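Local coordinates for protein acetyltransferase, GNAT family (Streptococcus pneumoniae, PDB 2I79) that binds acetyl coenzyme A and probably transfers its acetyl group to an amine substrate, as other GNAT-family acetyltransferases do, at residues L22-L27 and K96-N101; T61-L66 and A71-I76; L5-A10 and G104-E109. All blocks are in the same frame, centred on the assembly; numbering follows the deposited sequence.

All three contacts belong to one mixed beta sheet and the elements packed round it. Contact 2 is the hairpin of strands 60-66 and 69-77. Contact 3 sets the edge strand 5-9, the next neighbour of strand 60-66, against helix 103-117; its centre is about 5 Å from that of contact 2. Contact 1 joins helix 15-26 to the loop after strand 87-94, with its centre about 12 Å from contact 2 and 15 Å from contact 3. Along the chain, contact 2 is nested inside contact 1, and contact 1 inside contact 3. Residues 96-101 and 104-109 are almost continuous, and both grip the pyrophosphate of acetyl coenzyme A.

Contact 1. Residues L22-L27 and K96-N101; sequences LNRVSL and KRYWNN. With ACO (acetyl coenzyme *a), chain G.
The guanidinium of Arg24 meets the Tyr98 ring edge to edge. Arg24 NH2 lies in the plane of the ring, 3.5 Å from Tyr98 CE1, and the two flat groups stand almost perpendicular (88°). This is therefore not a cation-pi stack. A second edge atom, Arg24 NH1, comes 3.6 Å from Arg97 NH1, with the two guanidinium planes 38° apart. The Arg24 chain is extended through its first two torsions and then bends at chi3 (80°), and this brings NH1 to Arg97 and NH2 to Tyr98. Trp99 faces the cofactor instead. Hydroxyl OAP of acetyl coenzyme A sits over one face of the indole, 3.2 Å from Trp99 CE2, and Lys96 CA lies over the opposite face. Trp99 NE1 is bonded to the carbonyl of Ile94, which helps fix the ring. Next along the loop, Asn100 N gives a nearly straight hydrogen bond to cofactor O4A, at 2.9 Å. Two like charges thus lie close at a surface. Glu28 probably eases this, through a long, weak ion pair with Arg24; it also accepts a bond from Lys96 N. No hydrogen bond joins the two segments, so the Arg24 contact probably adds little attraction of its own.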
loop_
_atom_site.group_PDB
_atom_site.type_symbol
_atom_site.label_atom_id
_atom_site.label_comp_id
_atom_site.label_asym_id
_atom_site.label_seq_id
_atom_site.Cartn_x
_atom_site.Cartn_y
_atom_site.Cartn_z
ATOM N N LEU A 22 -2.186 -3.720 -20.489
ATOM C CA LEU A 22 -2.153 -4.244 -19.123
ATOM C C LEU A 22 -2.918 -5.558 -19.053
ATOM O O LEU A 22 -2.537 -6.445 -18.349
ATOM C CB LEU A 22 -2.660 -3.220 -18.121
ATOM C CG LEU A 22 -1.680 -2.065 -17.866
ATOM C CD1 LEU A 22 -2.402 -0.838 -17.312
ATOM C CD2 LEU A 22 -0.525 -2.515 -16.921
ATOM N N ASN A 23 -3.977 -5.679 -19.835
ATOM C CA ASN A 23 -4.702 -6.947 -19.951
ATOM C C ASN A 23 -3.832 -8.028 -20.589
ATOM O O ASN A 23 -3.849 -9.194 -20.154
ATOM C CB ASN A 23 -5.991 -6.761 -20.757
ATOM C CG ASN A 23 -7.122 -6.174 -19.939
ATOM O OD1 ASN A 23 -7.989 -5.426 -20.450
ATOM N ND2 ASN A 23 -7.141 -6.517 -18.676
ATOM N N ARG A 24 -3.038 -7.629 -21.567
ATOM C CA ARG A 24 -2.104 -8.584 -22.194
ATOM C C ARG A 24 -1.102 -9.122 -21.185
ATOM O O ARG A 24 -1.009 -10.312 -21.007
ATOM C CB ARG A 24 -1.378 -7.976 -23.399
ATOM C CG ARG A 24 -0.271 -8.884 -23.961
ATOM C CD ARG A 24 0.245 -8.418 -25.324
ATOM N NE ARG A 24 1.231 -7.307 -25.267
ATOM C CZ ARG A 24 2.556 -7.374 -25.506
ATOM N NH1 ARG A 24 3.201 -8.501 -25.837
ATOM N NH2 ARG A 24 3.262 -6.264 -25.431
ATOM N N VAL A 25 -0.384 -8.246 -20.492
ATOM C CA VAL A 25 0.673 -8.694 -19.578
ATOM C C VAL A 25 0.124 -9.404 -18.339
ATOM O O VAL A 25 0.774 -10.246 -17.760
ATOM C CB VAL A 25 1.637 -7.530 -19.189
ATOM C CG1 VAL A 25 2.322 -6.995 -20.422
ATOM C CG2 VAL A 25 0.886 -6.407 -18.447
ATOM N N SER A 26 -1.102 -9.104 -17.950
ATOM C CA SER A 26 -1.710 -9.770 -16.780
ATOM C C SER A 26 -1.876 -11.319 -16.992
ATOM O O SER A 26 -2.002 -12.081 -16.016
ATOM C CB SER A 26 -3.043 -9.083 -16.429
ATOM O OG SER A 26 -4.014 -9.535 -17.297
ATOM N N LEU A 27 -1.816 -11.745 -18.265
ATOM C CA LEU A 27 -1.966 -13.112 -18.703
ATOM C C LEU A 27 -0.626 -13.807 -18.967
ATOM O O LEU A 27 -0.584 -15.034 -19.135
ATOM C CB LEU A 27 -2.740 -13.132 -20.022
ATOM C CG LEU A 27 -4.155 -12.578 -20.015
ATOM C CD1 LEU A 27 -4.645 -12.507 -21.428
ATOM C CD2 LEU A 27 -5.058 -13.439 -19.155
ATOM N N LYS A 96 6.241 -9.854 -22.513
ATOM C CA LYS A 96 7.140 -10.979 -22.417
ATOM C C LYS A 96 7.988 -11.080 -23.678
ATOM O O LYS A 96 9.200 -11.215 -23.614
ATOM C CB LYS A 96 6.347 -12.271 -22.198
ATOM C CG LYS A 96 7.208 -13.489 -21.833
ATOM C CD LYS A 96 6.349 -14.666 -21.307
ATOM C CE LYS A 96 7.205 -15.925 -21.177
ATOM N NZ LYS A 96 6.599 -17.060 -20.377
ATOM N N ARG A 97 7.322 -10.945 -24.817
ATOM C CA ARG A 97 7.968 -10.938 -26.126
ATOM C C ARG A 97 9.217 -10.020 -26.199
ATOM O O ARG A 97 10.106 -10.286 -27.006
ATOM C CB ARG A 97 6.935 -10.529 -27.202
ATOM C CG ARG A 97 7.163 -11.137 -28.574
ATOM C CD ARG A 97 5.821 -11.702 -29.202
ATOM N NE ARG A 97 5.235 -12.785 -28.373
ATOM C CZ ARG A 97 4.083 -12.726 -27.688
ATOM N NH1 ARG A 97 3.302 -11.632 -27.708
ATOM N NH2 ARG A 97 3.694 -13.792 -26.977
ATOM N N TYR A 98 9.294 -8.973 -25.359
ATOM C CA TYR A 98 10.415 -8.000 -25.403
ATOM C C TYR A 98 11.399 -8.044 -24.231
ATOM O O TYR A 98 12.263 -7.156 -24.091
ATOM C CB TYR A 98 9.883 -6.576 -25.463
ATOM C CG TYR A 98 8.785 -6.307 -26.464
ATOM C CD1 TYR A 98 7.463 -6.242 -26.055
ATOM C CD2 TYR A 98 9.078 -6.064 -27.819
ATOM C CE1 TYR A 98 6.452 -5.955 -26.957
ATOM C CE2 TYR A 98 8.062 -5.760 -28.738
ATOM C CZ TYR A 98 6.752 -5.710 -28.287
ATOM O OH TYR A 98 5.712 -5.426 -29.139
ATOM N N TRP A 99 11.270 -9.046 -23.375
ATOM C CA TRP A 99 12.181 -9.189 -22.260
ATOM C C TRP A 99 13.652 -9.341 -22.694
ATOM O O TRP A 99 13.959 -9.779 -23.830
ATOM C CB TRP A 99 11.807 -10.400 -21.426
ATOM C CG TRP A 99 10.550 -10.287 -20.637
ATOM C CD1 TRP A 99 9.734 -9.167 -20.471
ATOM C CD2 TRP A 99 9.961 -11.325 -19.859
ATOM N NE1 TRP A 99 8.685 -9.482 -19.639
ATOM C CE2 TRP A 99 8.797 -10.789 -19.248
ATOM C CE3 TRP A 99 10.306 -12.663 -19.611
ATOM C CZ2 TRP A 99 7.970 -11.556 -18.418
ATOM C CZ3 TRP A 99 9.485 -13.426 -18.779
ATOM C CH2 TRP A 99 8.325 -12.871 -18.200
ATOM N N ASN A 100 14.538 -8.960 -21.774
ATOM C CA ASN A 100 15.976 -9.105 -21.909
ATOM C C ASN A 100 16.581 -8.448 -23.132
ATOM O O ASN A 100 17.459 -9.026 -23.790
ATOM C CB ASN A 100 16.346 -10.577 -21.876
ATOM C CG ASN A 100 15.791 -11.258 -20.685
ATOM O OD1 ASN A 100 15.006 -12.212 -20.797
ATOM N ND2 ASN A 100 16.145 -10.746 -19.514
ATOM N N ASN A 101 16.085 -7.254 -23.433
ATOM C CA ASN A 101 16.645 -6.414 -24.463
ATOM C C ASN A 101 17.044 -5.046 -23.909
ATOM O O ASN A 101 17.444 -4.162 -24.685
ATOM C CB ASN A 101 15.632 -6.258 -25.600
ATOM C CG ASN A 101 15.528 -7.492 -26.446
ATOM O OD1 ASN A 101 16.484 -7.865 -27.124
ATOM N ND2 ASN A 101 14.395 -8.164 -26.392
HETATM N N1A ACO G . 17.648 -14.370 -13.084
HETATM C C2A ACO G . 18.474 -13.306 -13.006
HETATM N N3A ACO G . 18.543 -12.366 -13.969
HETATM C C4A ACO G . 17.771 -12.443 -15.071
HETATM C C5A ACO G . 16.836 -13.556 -15.224
HETATM C C6A ACO G . 16.810 -14.542 -14.134
HETATM N N6A ACO G . 15.974 -15.600 -14.206
HETATM N N7A ACO G . 16.214 -13.387 -16.392
HETATM C C8A ACO G . 16.717 -12.238 -16.938
HETATM N N9A ACO G . 17.648 -11.683 -16.144
HETATM C C1B ACO G . 18.458 -10.440 -16.284
HETATM C C2B ACO G . 19.016 -10.061 -17.647
HETATM O O2B ACO G . 20.276 -10.686 -17.902
HETATM C C3B ACO G . 19.184 -8.574 -17.471
HETATM O O3B ACO G . 20.280 -8.215 -16.650
HETATM P P3B ACO G . 21.638 -7.569 -17.200
HETATM O O7A ACO G . 22.171 -8.843 -17.835
HETATM O O8A ACO G . 22.403 -7.056 -16.003
HETATM O O9A ACO G . 21.246 -6.449 -18.131
HETATM C C4B ACO G . 17.976 -8.192 -16.628
HETATM O O4B ACO G . 17.662 -9.339 -15.849
HETATM C C5B ACO G . 16.817 -7.760 -17.518
HETATM O O5B ACO G . 17.027 -6.367 -17.777
HETATM P P1A ACO G . 16.151 -5.659 -18.924
HETATM O O1A ACO G . 16.185 -6.480 -20.185
HETATM O O2A ACO G . 16.570 -4.203 -18.909
HETATM O O3A ACO G . 14.669 -5.896 -18.316
HETATM P P2A ACO G . 13.336 -6.480 -19.066
HETATM O O4A ACO G . 13.333 -7.991 -19.318
HETATM O O5A ACO G . 13.088 -5.518 -20.203
HETATM O O6A ACO G . 12.313 -6.173 -17.830
HETATM C CBP ACO G . 10.977 -7.214 -16.064
HETATM C CCP ACO G . 12.356 -6.945 -16.635
HETATM C CDP ACO G . 11.155 -7.940 -14.723
HETATM C CEP ACO G . 10.257 -5.867 -15.899
HETATM C CAP ACO G . 10.192 -8.109 -17.031
HETATM O OAP ACO G . 10.779 -9.428 -17.128
HETATM C C9P ACO G . 8.730 -8.210 -16.628
HETATM O O9P ACO G . 7.946 -7.347 -16.975
HETATM N N8P ACO G . 8.357 -9.271 -15.923
HETATM C C7P ACO G . 6.983 -9.552 -15.492
HETATM C C6P ACO G . 6.393 -8.498 -14.556
HETATM C C5P ACO G . 7.278 -8.274 -13.362
HETATM O O5P ACO G . 7.637 -9.227 -12.701
HETATM N N4P ACO G . 7.630 -7.022 -13.096
HETATM C C3P ACO G . 8.469 -6.645 -11.970
HETATM C C2P ACO G . 7.762 -6.741 -10.625
HETATM S S1P ACO G . 6.433 -5.572 -10.575
HETATM C C ACO G . 6.861 -4.189 -9.837
HETATM O O ACO G . 7.699 -3.581 -10.462
HETATM C CH3 ACO G . 6.219 -3.809 -8.515
#

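Contact 2. Residues T61-L66 and A71-I76; sequences TLLAFL and AGIVNI
Leu62 and Val74 lie side by side on the face of the hairpin that is turned to helix 103-117. From Leu62, CB touches Val74 CG1 at 3.6 Å. Past CG, the branch CD1 stays beside the same methyl at 3.9 Å. The side chain as a whole also reaches Glu110 of the helix. Val74 CG1 is set between its own backbone N and carbonyl carbon (chi1 53°), and this turns it to the Leu62 chain. Val74 packs on Ala111 as well.

The backbones of this pair are joined both ways. Leu62 N bonds to Val74 O at 2.9 Å, and Val74 N returns a bond to Leu62 O. Ala64 N then bonds to Gly72 O. Beyond it the register slips: Ala64 O takes a short, straight bond from Ala71 N (2.7 Å, 174°) and a weak one from Gly72 N. One carbonyl thus serves two successive N-H groups. Ala71 CB packs on Leu66 CB at 3.7 Å.

On the other face, Leu63 crosses Ile73. Their methyls Leu63 CD2 and Ile73 CG2 are only 3.3 Å apart, so the packing is tight. Further along this face, Thr61 OG1 and Asn75 ND2 are 2.6 Å apart. The Thr61 hydroxyl is hydrogen-bonded to Gln53 NE2.

Strand 5-9 flanks one side of the pair and strand 87-94 the other, so both strands are interior. The segment axes run 4.8 Å apart at closest, at 169°. This is an antiparallel beta hairpin with a classic beta bulge, in which Ala71 and Gly72 both face Ala64. It forms part of the central sheet of the GNAT fold.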
loop_
_atom_site.group_PDB
_atom_site.type_symbol
_atom_site.label_atom_id
_atom_site.label_comp_id
_atom_site.label_asym_id
_atom_site.label_seq_id
_atom_site.Cartn_x
_atom_site.Cartn_y
_atom_site.Cartn_z
ATOM N N THR A 61 3.208 8.065 -14.750
ATOM C CA THR A 61 3.155 6.878 -15.579
ATOM C C THR A 61 3.898 7.158 -16.884
ATOM O O THR A 61 3.546 8.076 -17.611
ATOM C CB THR A 61 1.724 6.455 -15.914
ATOM O OG1 THR A 61 1.028 6.186 -14.716
ATOM C CG2 THR A 61 1.690 5.187 -16.815
ATOM N N LEU A 62 4.941 6.367 -17.139
ATOM C CA LEU A 62 5.747 6.434 -18.357
ATOM C C LEU A 62 5.507 5.207 -19.220
ATOM O O LEU A 62 5.461 4.079 -18.722
ATOM C CB LEU A 62 7.235 6.489 -18.025
ATOM C CG LEU A 62 7.813 7.750 -17.345
ATOM C CD1 LEU A 62 9.297 7.536 -17.028
ATOM C CD2 LEU A 62 7.639 9.002 -18.181
ATOM N N LEU A 63 5.387 5.439 -20.524
ATOM C CA LEU A 63 5.135 4.394 -21.490
ATOM C C LEU A 63 6.317 4.229 -22.466
ATOM O O LEU A 63 6.958 5.216 -22.847
ATOM C CB LEU A 63 3.880 4.750 -22.288
ATOM C CG LEU A 63 2.562 5.017 -21.543
ATOM C CD1 LEU A 63 1.450 5.348 -22.521
ATOM C CD2 LEU A 63 2.168 3.840 -20.668
ATOM N N ALA A 64 6.586 2.990 -22.869
ATOM C CA ALA A 64 7.510 2.696 -23.963
ATOM C C ALA A 64 6.701 2.141 -25.120
ATOM O O ALA A 64 6.009 1.152 -24.958
ATOM C CB ALA A 64 8.568 1.692 -23.519
ATOM N N PHE A 65 6.777 2.806 -26.279
ATOM C CA PHE A 65 6.233 2.301 -27.521
ATOM C C PHE A 65 7.374 1.700 -28.345
ATOM O O PHE A 65 8.389 2.352 -28.603
ATOM C CB PHE A 65 5.550 3.416 -28.329
ATOM C CG PHE A 65 4.387 4.065 -27.616
ATOM C CD1 PHE A 65 3.089 3.679 -27.894
ATOM C CD2 PHE A 65 4.608 5.055 -26.656
ATOM C CE1 PHE A 65 2.017 4.293 -27.244
ATOM C CE2 PHE A 65 3.569 5.658 -25.990
ATOM C CZ PHE A 65 2.265 5.283 -26.273
ATOM N N LEU A 66 7.196 0.443 -28.732
ATOM C CA LEU A 66 8.069 -0.232 -29.675
ATOM C C LEU A 66 7.274 -0.438 -30.946
ATOM O O LEU A 66 6.187 -1.047 -30.921
ATOM C CB LEU A 66 8.496 -1.572 -29.113
ATOM C CG LEU A 66 9.921 -2.047 -29.232
ATOM C CD1 LEU A 66 11.009 -0.927 -29.163
ATOM C CD2 LEU A 66 10.062 -3.068 -28.087
ATOM N N ALA A 71 4.949 -1.301 -25.308
ATOM C CA ALA A 71 5.728 -2.477 -24.989
ATOM C C ALA A 71 6.044 -2.616 -23.481
ATOM O O ALA A 71 6.385 -3.712 -23.023
ATOM C CB ALA A 71 7.028 -2.466 -25.800
ATOM N N GLY A 72 5.929 -1.508 -22.738
ATOM C CA GLY A 72 6.245 -1.480 -21.324
ATOM C C GLY A 72 5.704 -0.252 -20.607
ATOM O O GLY A 72 5.394 0.754 -21.233
ATOM N N ILE A 73 5.538 -0.355 -19.297
ATOM C CA ILE A 73 5.139 0.784 -18.472
ATOM C C ILE A 73 5.896 0.800 -17.162
ATOM O O ILE A 73 6.255 -0.247 -16.631
ATOM C CB ILE A 73 3.616 0.811 -18.180
ATOM C CG1 ILE A 73 3.181 -0.344 -17.278
ATOM C CG2 ILE A 73 2.831 0.816 -19.491
ATOM C CD1 ILE A 73 2.933 0.105 -15.809
ATOM N N VAL A 74 6.190 1.999 -16.680
ATOM C CA VAL A 74 6.658 2.183 -15.314
ATOM C C VAL A 74 5.689 3.170 -14.648
ATOM O O VAL A 74 5.299 4.192 -15.219
ATOM C CB VAL A 74 8.175 2.589 -15.202
ATOM C CG1 VAL A 74 8.517 3.795 -16.036
ATOM C CG2 VAL A 74 8.574 2.831 -13.711
ATOM N N ASN A 75 5.279 2.821 -13.436
ATOM C CA ASN A 75 4.301 3.573 -12.696
ATOM C C ASN A 75 4.898 3.967 -11.353
ATOM O O ASN A 75 5.445 3.116 -10.628
ATOM C CB ASN A 75 3.107 2.672 -12.497
ATOM C CG ASN A 75 1.827 3.400 -12.526
ATOM O OD1 ASN A 75 1.173 3.557 -11.493
ATOM N ND2 ASN A 75 1.446 3.877 -13.703
ATOM N N ILE A 76 4.863 5.253 -11.037
ATOM C CA ILE A 76 5.076 5.675 -9.658
ATOM C C ILE A 76 3.773 6.205 -9.078
ATOM O O ILE A 76 3.129 7.086 -9.640
ATOM C CB ILE A 76 6.153 6.723 -9.499
ATOM C CG1 ILE A 76 7.486 6.205 -10.046
ATOM C CG2 ILE A 76 6.257 7.100 -8.028
ATOM C CD1 ILE A 76 8.554 7.269 -10.104
#

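Contact 3. Residues L5-A10 and G104-E109; sequences LLIREA and GSLLLE. With ACO (acetyl coenzyme *a), chain G.
Ile7 carries CG1 anti to its carbonyl carbon (chi1 -66°), and an extended chi2 carries CD1 toward the helix. There CD1 meets two leucines of successive positions, Leu107 CD1 at 3.8 Å and Leu106 CG at 3.9 Å. Its other branch, Ile7 CG2, also touches Leu107 CD1, so that methyl is met by both arms of the isoleucine. Leu5 extends its chain away from its own N (chi1 -179°) and meets Leu106 tip to tip, with 3.8 Å between Leu5 CD2 and Leu106 CD2. Strand and helix run roughly the same way, their segment axes 27° apart and 10.2 Å at closest. Leu107 continues inward to Ile94, while Leu106 lies at the exposed margin. The first turn of the helix holds the cofactor. Gly104 N bonds to phosphate oxygen O5A of acetyl coenzyme A at 2.8 Å. Ser105 grips O2A twice, through its N at 2.9 Å and its OG at 3.0 Å; Lys141 bonds to the same hydroxyl. Between these two segments the contact is purely apolar, with no hydrogen bond. The phosphates meet backbone N-H groups at the helix N-terminus, where the helix dipole would probably favour their negative charge.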
loop_
_atom_site.group_PDB
_atom_site.type_symbol
_atom_site.label_atom_id
_atom_site.label_comp_id
_atom_site.label_asym_id
_atom_site.label_seq_id
_atom_site.Cartn_x
_atom_site.Cartn_y
_atom_site.Cartn_z
ATOM N N LEU A 5 11.566 3.251 -31.253
ATOM C CA LEU A 5 11.317 3.374 -29.797
ATOM C C LEU A 5 10.832 4.768 -29.433
ATOM O O LEU A 5 11.443 5.741 -29.832
ATOM C CB LEU A 5 12.592 3.074 -28.996
ATOM C CG LEU A 5 12.502 3.137 -27.455
ATOM C CD1 LEU A 5 11.440 2.157 -26.903
ATOM C CD2 LEU A 5 13.835 2.857 -26.769
ATOM N N LEU A 6 9.755 4.864 -28.664
ATOM C CA LEU A 6 9.411 6.125 -27.974
ATOM C C LEU A 6 9.197 5.861 -26.476
ATOM O O LEU A 6 8.476 4.946 -26.101
ATOM C CB LEU A 6 8.155 6.799 -28.599
ATOM C CG LEU A 6 7.551 8.015 -27.857
ATOM C CD1 LEU A 6 8.485 9.243 -27.855
ATOM C CD2 LEU A 6 6.230 8.389 -28.474
ATOM N N ILE A 7 9.849 6.648 -25.628
ATOM C CA ILE A 7 9.533 6.667 -24.203
ATOM C C ILE A 7 9.039 8.059 -23.853
ATOM O O ILE A 7 9.701 9.064 -24.167
ATOM C CB ILE A 7 10.714 6.283 -23.327
ATOM C CG1 ILE A 7 11.062 4.811 -23.584
ATOM C CG2 ILE A 7 10.362 6.516 -21.851
ATOM C CD1 ILE A 7 12.260 4.273 -22.803
ATOM N N ARG A 8 7.855 8.114 -23.245
ATOM C CA ARG A 8 7.264 9.383 -22.790
ATOM C C ARG A 8 6.161 9.175 -21.754
ATOM O O ARG A 8 5.596 8.081 -21.633
ATOM C CB ARG A 8 6.657 10.168 -23.966
ATOM C CG ARG A 8 5.501 9.475 -24.665
ATOM C CD ARG A 8 4.626 10.457 -25.444
ATOM N NE ARG A 8 3.641 9.778 -26.290
ATOM C CZ ARG A 8 2.505 9.241 -25.855
ATOM N NH1 ARG A 8 2.169 9.310 -24.572
ATOM N NH2 ARG A 8 1.682 8.652 -26.709
ATOM N N GLU A 9 5.811 10.261 -21.081
ATOM C CA GLU A 9 4.697 10.263 -20.126
ATOM C C GLU A 9 3.396 9.870 -20.808
ATOM O O GLU A 9 3.136 10.304 -21.931
ATOM C CB GLU A 9 4.558 11.649 -19.486
ATOM C CG GLU A 9 3.634 11.674 -18.305
ATOM C CD GLU A 9 3.762 12.954 -17.439
ATOM O OE1 GLU A 9 4.661 13.804 -17.682
ATOM O OE2 GLU A 9 2.961 13.084 -16.490
ATOM N N ALA A 10 2.594 9.042 -20.137
ATOM C CA ALA A 10 1.273 8.665 -20.630
ATOM C C ALA A 10 0.365 9.893 -20.698
ATOM O O ALA A 10 0.457 10.783 -19.844
ATOM C CB ALA A 10 0.641 7.609 -19.730
ATOM N N GLY A 104 13.251 -2.756 -19.782
ATOM C CA GLY A 104 13.028 -2.608 -18.344
ATOM C C GLY A 104 13.994 -1.633 -17.681
ATOM O O GLY A 104 13.573 -0.802 -16.896
ATOM N N SER A 105 15.287 -1.736 -17.992
ATOM C CA SER A 105 16.307 -0.827 -17.452
ATOM C C SER A 105 16.141 0.608 -17.886
ATOM O O SER A 105 16.297 1.507 -17.092
ATOM C CB SER A 105 17.719 -1.255 -17.876
ATOM O OG SER A 105 18.108 -2.380 -17.154
ATOM N N LEU A 106 15.902 0.818 -19.168
ATOM C CA LEU A 106 15.686 2.159 -19.699
ATOM C C LEU A 106 14.523 2.887 -18.987
ATOM O O LEU A 106 14.628 4.064 -18.610
ATOM C CB LEU A 106 15.379 2.039 -21.179
ATOM C CG LEU A 106 15.953 3.031 -22.186
ATOM C CD1 LEU A 106 17.395 3.476 -21.850
ATOM C CD2 LEU A 106 15.859 2.335 -23.584
ATOM N N LEU A 107 13.429 2.157 -18.805
ATOM C CA LEU A 107 12.222 2.668 -18.150
ATOM C C LEU A 107 12.467 2.921 -16.661
ATOM O O LEU A 107 12.120 3.980 -16.139
ATOM C CB LEU A 107 11.072 1.665 -18.332
ATOM C CG LEU A 107 9.764 1.956 -19.091
ATOM C CD1 LEU A 107 9.802 3.154 -20.060
ATOM C CD2 LEU A 107 9.311 0.671 -19.786
ATOM N N LEU A 108 13.092 1.955 -15.986
ATOM C CA LEU A 108 13.452 2.131 -14.579
ATOM C C LEU A 108 14.324 3.369 -14.400
ATOM O O LEU A 108 14.110 4.144 -13.469
ATOM C CB LEU A 108 14.202 0.911 -14.005
ATOM C CG LEU A 108 13.887 0.511 -12.562
ATOM C CD1 LEU A 108 15.058 -0.069 -11.925
ATOM C CD2 LEU A 108 13.299 1.671 -11.668
ATOM N N GLU A 109 15.306 3.558 -15.281
ATOM C CA GLU A 109 16.207 4.707 -15.127
ATOM C C GLU A 109 15.510 6.020 -15.381
ATOM O O GLU A 109 15.793 7.012 -14.714
ATOM C CB GLU A 109 17.435 4.631 -16.021
ATOM C CG GLU A 109 18.809 4.719 -15.245
ATOM C CD GLU A 109 18.753 5.436 -13.857
ATOM O OE1 GLU A 109 19.169 4.785 -12.867
ATOM O OE2 GLU A 109 18.300 6.625 -13.749
HETATM N N1A ACO G . 17.648 -14.370 -13.084
HETATM C C2A ACO G . 18.474 -13.306 -13.006
HETATM N N3A ACO G . 18.543 -12.366 -13.969
HETATM C C4A ACO G . 17.771 -12.443 -15.071
HETATM C C5A ACO G . 16.836 -13.556 -15.224
HETATM C C6A ACO G . 16.810 -14.542 -14.134
HETATM N N6A ACO G . 15.974 -15.600 -14.206
HETATM N N7A ACO G . 16.214 -13.387 -16.392
HETATM C C8A ACO G . 16.717 -12.238 -16.938
HETATM N N9A ACO G . 17.648 -11.683 -16.144
HETATM C C1B ACO G . 18.458 -10.440 -16.284
HETATM C C2B ACO G . 19.016 -10.061 -17.647
HETATM O O2B ACO G . 20.276 -10.686 -17.902
HETATM C C3B ACO G . 19.184 -8.574 -17.471
HETATM O O3B ACO G . 20.280 -8.215 -16.650
HETATM P P3B ACO G . 21.638 -7.569 -17.200
HETATM O O7A ACO G . 22.171 -8.843 -17.835
HETATM O O8A ACO G . 22.403 -7.056 -16.003
HETATM O O9A ACO G . 21.246 -6.449 -18.131
HETATM C C4B ACO G . 17.976 -8.192 -16.628
HETATM O O4B ACO G . 17.662 -9.339 -15.849
HETATM C C5B ACO G . 16.817 -7.760 -17.518
HETATM O O5B ACO G . 17.027 -6.367 -17.777
HETATM P P1A ACO G . 16.151 -5.659 -18.924
HETATM O O1A ACO G . 16.185 -6.480 -20.185
HETATM O O2A ACO G . 16.570 -4.203 -18.909
HETATM O O3A ACO G . 14.669 -5.896 -18.316
HETATM P P2A ACO G . 13.336 -6.480 -19.066
HETATM O O4A ACO G . 13.333 -7.991 -19.318
HETATM O O5A ACO G . 13.088 -5.518 -20.203
HETATM O O6A ACO G . 12.313 -6.173 -17.830
HETATM C CBP ACO G . 10.977 -7.214 -16.064
HETATM C CCP ACO G . 12.356 -6.945 -16.635
HETATM C CDP ACO G . 11.155 -7.940 -14.723
HETATM C CEP ACO G . 10.257 -5.867 -15.899
HETATM C CAP ACO G . 10.192 -8.109 -17.031
HETATM O OAP ACO G . 10.779 -9.428 -17.128
HETATM C C9P ACO G . 8.730 -8.210 -16.628
HETATM O O9P ACO G . 7.946 -7.347 -16.975
HETATM N N8P ACO G . 8.357 -9.271 -15.923
HETATM C C7P ACO G . 6.983 -9.552 -15.492
HETATM C C6P ACO G . 6.393 -8.498 -14.556
HETATM C C5P ACO G . 7.278 -8.274 -13.362
HETATM O O5P ACO G . 7.637 -9.227 -12.701
HETATM N N4P ACO G . 7.630 -7.022 -13.096
HETATM C C3P ACO G . 8.469 -6.645 -11.970
HETATM C C2P ACO G . 7.762 -6.741 -10.625
HETATM S S1P ACO G . 6.433 -5.572 -10.575
HETATM C C ACO G . 6.861 -4.189 -9.837
HETATM O O ACO G . 7.699 -3.581 -10.462
HETATM C CH3 ACO G . 6.219 -3.809 -8.515
#